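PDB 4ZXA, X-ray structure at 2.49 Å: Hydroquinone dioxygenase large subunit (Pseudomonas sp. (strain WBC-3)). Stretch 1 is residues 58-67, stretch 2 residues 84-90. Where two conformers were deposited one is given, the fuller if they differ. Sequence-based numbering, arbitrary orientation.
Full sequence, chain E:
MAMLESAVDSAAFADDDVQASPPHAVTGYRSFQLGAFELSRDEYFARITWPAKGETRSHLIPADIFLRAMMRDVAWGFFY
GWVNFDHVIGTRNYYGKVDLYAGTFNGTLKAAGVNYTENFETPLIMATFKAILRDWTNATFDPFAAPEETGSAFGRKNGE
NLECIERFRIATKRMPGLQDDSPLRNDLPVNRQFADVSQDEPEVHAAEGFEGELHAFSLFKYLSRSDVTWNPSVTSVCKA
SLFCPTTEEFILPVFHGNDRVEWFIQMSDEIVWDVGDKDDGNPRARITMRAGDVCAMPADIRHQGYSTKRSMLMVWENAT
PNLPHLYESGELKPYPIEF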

ATOM      1  N   SER E  58     -12.252  -2.812 -13.915  1.00 31.10           N
ATOM      2  CA  SER E  58     -12.055  -3.324 -12.564  1.00 32.00           C
ATOM      3  C   SER E  58     -10.854  -2.721 -11.866  1.00 31.20           C
ATOM      4  O   SER E  58      -9.948  -2.175 -12.499  1.00 29.64           O
ATOM      5  N   HIS E  59     -10.848  -2.851 -10.547  1.00 29.55           N
ATOM      6  CA  HIS E  59      -9.732  -2.389  -9.751  1.00 32.46           C
ATOM      7  C   HIS E  59      -9.667  -3.109  -8.398  1.00 29.77           C
ATOM      8  O   HIS E  59     -10.679  -3.281  -7.714  1.00 26.28           O
ATOM      9  N   LEU E  60      -8.474  -3.545  -8.025  1.00 25.06           N
ATOM     10  CA  LEU E  60      -8.299  -4.260  -6.774  1.00 24.88           C
ATOM     11  C   LEU E  60      -7.689  -3.357  -5.709  1.00 26.93           C
ATOM     12  O   LEU E  60      -6.798  -2.553  -5.988  1.00 28.73           O
ATOM     13  N   ILE E  61      -8.187  -3.500  -4.487  1.00 21.98           N
ATOM     14  CA  ILE E  61      -7.586  -2.877  -3.329  1.00 22.36           C
ATOM     15  C   ILE E  61      -7.493  -3.921  -2.216  1.00 22.82           C
ATOM     16  O   ILE E  61      -8.484  -4.575  -1.899  1.00 22.78           O
ATOM     17  N   PRO E  62      -6.298  -4.091  -1.633  1.00 23.59           N
ATOM     18  CA  PRO E  62      -6.096  -5.013  -0.500  1.00 24.43           C
ATOM     19  C   PRO E  62      -7.168  -4.778   0.570  1.00 27.36           C
ATOM     20  O   PRO E  62      -7.437  -3.626   0.910  1.00 22.14           O
ATOM     21  N   ALA E  63      -7.749  -5.858   1.091  1.00 26.32           N
ATOM     22  CA  ALA E  63      -8.954  -5.792   1.911  1.00 20.27           C
ATOM     23  C   ALA E  63      -8.782  -4.981   3.181  1.00 23.01           C
ATOM     24  O   ALA E  63      -9.718  -4.305   3.620  1.00 23.83           O
ATOM     25  N   ASP E  64      -7.606  -5.059   3.796  1.00 19.62           N
ATOM     26  CA  ASP E  64      -7.391  -4.255   4.991  1.00 25.02           C
ATOM     27  C   ASP E  64      -7.361  -2.761   4.649  1.00 23.47           C
ATOM     28  O   ASP E  64      -8.033  -1.971   5.296  1.00 28.68           O
ATOM     29  N   ILE E  65      -6.614  -2.384   3.616  1.00 21.30           N
ATOM     30  CA  ILE E  65      -6.579  -0.994   3.162  1.00 22.52           C
ATOM     31  C   ILE E  65      -7.990  -0.491   2.852  1.00 25.37           C
ATOM     32  O   ILE E  65      -8.397   0.587   3.323  1.00 20.12           O
ATOM     33  N   PHE E  66      -8.742  -1.297   2.102  1.00 21.72           N
ATOM     34  CA  PHE E  66     -10.109  -0.952   1.731  1.00 19.04           C
ATOM     35  C   PHE E  66     -11.008  -0.734   2.934  1.00 23.73           C
ATOM     36  O   PHE E  66     -11.728   0.263   2.994  1.00 21.05           O
ATOM     37  N   LEU E  67     -10.982  -1.671   3.877  1.00 22.69           N
ATOM     38  CA  LEU E  67     -11.836  -1.573   5.061  1.00 22.78           C
ATOM     39  C   LEU E  67     -11.497  -0.383   5.954  1.00 22.39           C
ATOM     40  O   LEU E  67     -12.406   0.296   6.431  1.00 21.63           O
ATOM     41  N   ASN E  84     -10.137   9.815  -0.659  1.00 20.41           N
ATOM     42  CA  ASN E  84      -9.623   8.840  -1.598  1.00 19.73           C
ATOM     43  C   ASN E  84      -9.149   7.575  -0.904  1.00 26.28           C
ATOM     44  O   ASN E  84      -8.314   7.632   0.018  1.00 21.75           O
ATOM     45  N   PHE E  85      -9.712   6.443  -1.340  1.00 22.17           N
ATOM     46  CA  PHE E  85      -9.381   5.136  -0.798  1.00 20.34           C
ATOM     47  C   PHE E  85      -8.005   4.810  -1.305  1.00 20.29           C
ATOM     48  O   PHE E  85      -7.210   4.180  -0.631  1.00 18.19           O
ATOM     49  N   ASP E  86      -7.756   5.234  -2.534  1.00 25.33           N
ATOM     50  CA  ASP E  86      -6.469   5.080  -3.183  1.00 21.67           C
ATOM     51  C   ASP E  86      -6.537   5.929  -4.442  1.00 23.51           C
ATOM     52  O   ASP E  86      -7.474   6.697  -4.616  1.00 23.99           O
ATOM     53  N   HIS E  87      -5.553   5.812  -5.323  0.63 24.66           N
ATOM     54  CA  HIS E  87      -5.471   6.730  -6.452  0.63 24.70           C
ATOM     55  C   HIS E  87      -6.510   6.476  -7.547  0.63 25.58           C
ATOM     56  O   HIS E  87      -6.505   7.144  -8.582  0.63 25.64           O
ATOM     57  N   VAL E  88      -7.401   5.520  -7.314  1.00 24.99           N
ATOM     58  CA  VAL E  88      -8.482   5.262  -8.255  1.00 21.73           C
ATOM     59  C   VAL E  88      -9.858   5.532  -7.651  1.00 25.31           C
ATOM     60  O   VAL E  88     -10.685   6.185  -8.271  1.00 28.59           O
ATOM     61  N   ILE E  89     -10.086   5.047  -6.434  1.00 25.56           N
ATOM     62  CA  ILE E  89     -11.416   5.025  -5.838  1.00 23.89           C
ATOM     63  C   ILE E  89     -11.616   6.064  -4.745  1.00 23.04           C
ATOM     64  O   ILE E  89     -10.774   6.225  -3.873  1.00 28.18           O
ATOM     65  N   GLY E  90     -12.749   6.756  -4.778  1.00 24.29           N
ATOM     66  CA  GLY E  90     -12.993   7.821  -3.828  1.00 21.75           C
ATOM     67  C   GLY E  90     -14.402   8.384  -3.834  1.00 25.75           C
ATOM     68  O   GLY E  90     -15.225   8.059  -4.693  1.00 29.55           O
TER

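The contact between the two stretches is small, burying 338 Å² in all, and three residues account for just over half of it: F85, H59 and I61. Stretch 1 runs as a strand through residues 58-62 and turns into a helix, with P62 at the N-cap position. Strand alternation decides which residues face stretch 2. H59 and I61 direct their CA-to-CB bonds toward it, L60 points away, and S58 lies out of reach.

H59 covers 66 Å² and supplies the one hydrogen bond across the contact. With chi1 at 179° (t) and chi2 at 74°, its imidazole extends so that NE2 donates to OD2 of D86 at 2.7 Å, and the N-H...acceptor angle of 173° makes the bond almost straight. The carboxylate oxygen sits at the edge of the ring, near its plane, where an imidazole N-H can be directed at it. One face of the same ring is left for a different kind of neighbor: CG2 of V88 lies 3.8 Å from the centroid of the H59 ring, 22° off the ring normal, in a CH-pi contact. Histidine suits this place because a single flat side chain offers a polar edge and an apolar face. V88, in the t rotamer, also points toward stretch 1.

D86 holds the other end of the hydrogen bond with its side chain in the p rotamer, chi1 74°. While OD2 faces H59, OD1 accepts from the backbone of its own stretch, 2.7 Å from N of V88 and 3.0 Å from N of I89. The carboxylate therefore ties the turn together with one oxygen and reaches the neighboring strand with the other. Aspartate is short enough to do both, its carboxylate lying close to the backbone that it braces.

I61, buried in the m,t rotamer, continues the apolar part of the contact. Its CG1 approaches OD2 of D86 to 3.2 Å, a close packing contact, while its terminal CD1 lies 4.0 Å from CG1 of I89 and 4.4 Å from CB of F85. I89, in the m,m rotamer, also packs beside the imidazole, with its CG1 4.0 Å from CD2 of H59. A branched aliphatic chain at each of these positions fills space between the aromatic residues without requiring a polar partner.

F85 covers the most surface, 71 Å². It points toward stretch 1, with chi1 at -80° (m), and meets F66 from the first turn of the helix. The CA-to-CB bond of F66 points sideways, but its t rotamer, chi1 -172°, brings the end of the ring nearer. The rings pack edge-to-face, the edge of F85 toward the face of F66, with centroids 5.3 Å apart and planes at 67°; CE2 of F66 and CD2 of F85 are 3.8 Å apart. This arrangement sets the slightly positive ring hydrogens of F85 against the pi cloud of F66, a favorable way for two buried phenylalanines to meet.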

ATOM      1  CB  SER E  58     -11.913  -4.846 -12.574  1.00 29.18           C
ATOM      2  OG  SER E  58     -12.980  -5.427 -13.286  1.00 44.97           O
ATOM      3  CB  HIS E  59      -9.809  -0.876  -9.586  1.00 25.46           C
ATOM      4  CG  HIS E  59      -8.709  -0.311  -8.751  1.00 28.56           C
ATOM      5  ND1 HIS E  59      -7.415  -0.201  -9.205  1.00 29.06           N
ATOM      6  CD2 HIS E  59      -8.708   0.171  -7.485  1.00 29.04           C
ATOM      7  CE1 HIS E  59      -6.663   0.332  -8.263  1.00 22.48           C
ATOM      8  NE2 HIS E  59      -7.422   0.571  -7.209  1.00 27.50           N
ATOM      9  CB  LEU E  60      -7.406  -5.488  -6.968  1.00 27.05           C
ATOM     10  CG  LEU E  60      -7.977  -6.851  -7.371  1.00 28.88           C
ATOM     11  CD1 LEU E  60      -9.472  -6.806  -7.684  1.00 25.84           C
ATOM     12  CD2 LEU E  60      -7.180  -7.417  -8.536  1.00 19.31           C
ATOM     13  CB  ILE E  61      -8.416  -1.673  -2.853  1.00 21.65           C
ATOM     14  CG1 ILE E  61      -8.606  -0.677  -3.998  1.00 24.44           C
ATOM     15  CG2 ILE E  61      -7.771  -1.015  -1.658  1.00 16.84           C
ATOM     16  CD1 ILE E  61      -9.590   0.432  -3.678  1.00 22.93           C
ATOM     17  CB  PRO E  62      -4.729  -4.604   0.050  1.00 20.69           C
ATOM     18  CG  PRO E  62      -4.020  -4.000  -1.144  1.00 22.74           C
ATOM     19  CD  PRO E  62      -5.094  -3.301  -1.939  1.00 22.97           C
ATOM     20  CB  ALA E  63      -9.447  -7.201   2.245  1.00 20.40           C
ATOM     21  CB  ASP E  64      -6.159  -4.693   5.794  1.00 22.75           C
ATOM     22  CG  ASP E  64      -4.876  -4.666   4.980  1.00 31.66           C
ATOM     23  OD1 ASP E  64      -4.946  -4.557   3.733  1.00 23.57           O
ATOM     24  OD2 ASP E  64      -3.786  -4.772   5.602  1.00 38.80           O
ATOM     25  CB  ILE E  65      -5.612  -0.823   1.961  1.00 23.41           C
ATOM     26  CG1 ILE E  65      -4.183  -1.133   2.420  1.00 22.64           C
ATOM     27  CG2 ILE E  65      -5.687   0.562   1.370  1.00 13.43           C
ATOM     28  CD1 ILE E  65      -3.154  -1.006   1.334  1.00 20.02           C
ATOM     29  CB  PHE E  66     -10.736  -2.030   0.852  1.00 23.53           C
ATOM     30  CG  PHE E  66     -12.071  -1.644   0.297  1.00 17.70           C
ATOM     31  CD1 PHE E  66     -13.238  -1.972   0.967  1.00 19.69           C
ATOM     32  CD2 PHE E  66     -12.159  -0.949  -0.899  1.00 17.53           C
ATOM     33  CE1 PHE E  66     -14.488  -1.613   0.453  1.00 21.19           C
ATOM     34  CE2 PHE E  66     -13.407  -0.586  -1.429  1.00 19.71           C
ATOM     35  CZ  PHE E  66     -14.568  -0.923  -0.754  1.00 20.00           C
ATOM     36  CB  LEU E  67     -11.823  -2.866   5.877  1.00 23.37           C
ATOM     37  CG  LEU E  67     -12.480  -4.025   5.131  1.00 28.62           C
ATOM     38  CD1 LEU E  67     -12.130  -5.334   5.797  1.00 22.26           C
ATOM     39  CD2 LEU E  67     -14.000  -3.812   5.047  1.00 23.81           C
ATOM     40  CB  ASN E  84      -8.496   9.429  -2.429  1.00 20.80           C
ATOM     41  CG  ASN E  84      -8.945  10.617  -3.255  1.00 23.90           C
ATOM     42  OD1 ASN E  84      -8.757  11.768  -2.859  1.00 26.84           O
ATOM     43  ND2 ASN E  84      -9.524  10.347  -4.409  1.00 18.92           N
ATOM     44  CB  PHE E  85     -10.350   4.088  -1.325  1.00 23.27           C
ATOM     45  CG  PHE E  85     -11.664   4.062  -0.616  1.00 23.78           C
ATOM     46  CD1 PHE E  85     -12.265   5.234  -0.194  1.00 21.07           C
ATOM     47  CD2 PHE E  85     -12.309   2.854  -0.387  1.00 23.97           C
ATOM     48  CE1 PHE E  85     -13.500   5.212   0.459  1.00 24.30           C
ATOM     49  CE2 PHE E  85     -13.530   2.808   0.265  1.00 25.21           C
ATOM     50  CZ  PHE E  85     -14.139   3.999   0.689  1.00 26.84           C
ATOM     51  CB  ASP E  86      -6.119   3.603  -3.460  1.00 18.67           C
ATOM     52  CG  ASP E  86      -6.919   2.991  -4.616  1.00 27.80           C
ATOM     53  OD1 ASP E  86      -7.701   3.704  -5.297  1.00 27.87           O
ATOM     54  OD2 ASP E  86      -6.746   1.778  -4.861  1.00 25.68           O
ATOM     55  CB  HIS E  87      -4.052   6.758  -7.023  0.63 24.35           C
ATOM     56  CG  HIS E  87      -3.050   7.355  -6.087  0.63 22.50           C
ATOM     57  ND1 HIS E  87      -2.378   6.611  -5.143  0.63 22.54           N
ATOM     58  CD2 HIS E  87      -2.624   8.631  -5.938  0.63 23.28           C
ATOM     59  CE1 HIS E  87      -1.573   7.402  -4.455  0.63 23.93           C
ATOM     60  NE2 HIS E  87      -1.701   8.632  -4.921  0.63 26.87           N
ATOM     61  CB  VAL E  88      -8.418   3.816  -8.782  1.00 24.24           C
ATOM     62  CG1 VAL E  88      -9.587   3.524  -9.693  1.00 22.62           C
ATOM     63  CG2 VAL E  88      -7.104   3.600  -9.506  1.00 24.97           C
ATOM     64  CB  ILE E  89     -11.716   3.636  -5.234  1.00 27.05           C
ATOM     65  CG1 ILE E  89     -11.700   2.566  -6.327  1.00 28.41           C
ATOM     66  CG2 ILE E  89     -13.044   3.654  -4.524  1.00 24.48           C
ATOM     67  CD1 ILE E  89     -12.790   2.749  -7.385  1.00 24.70           C
TER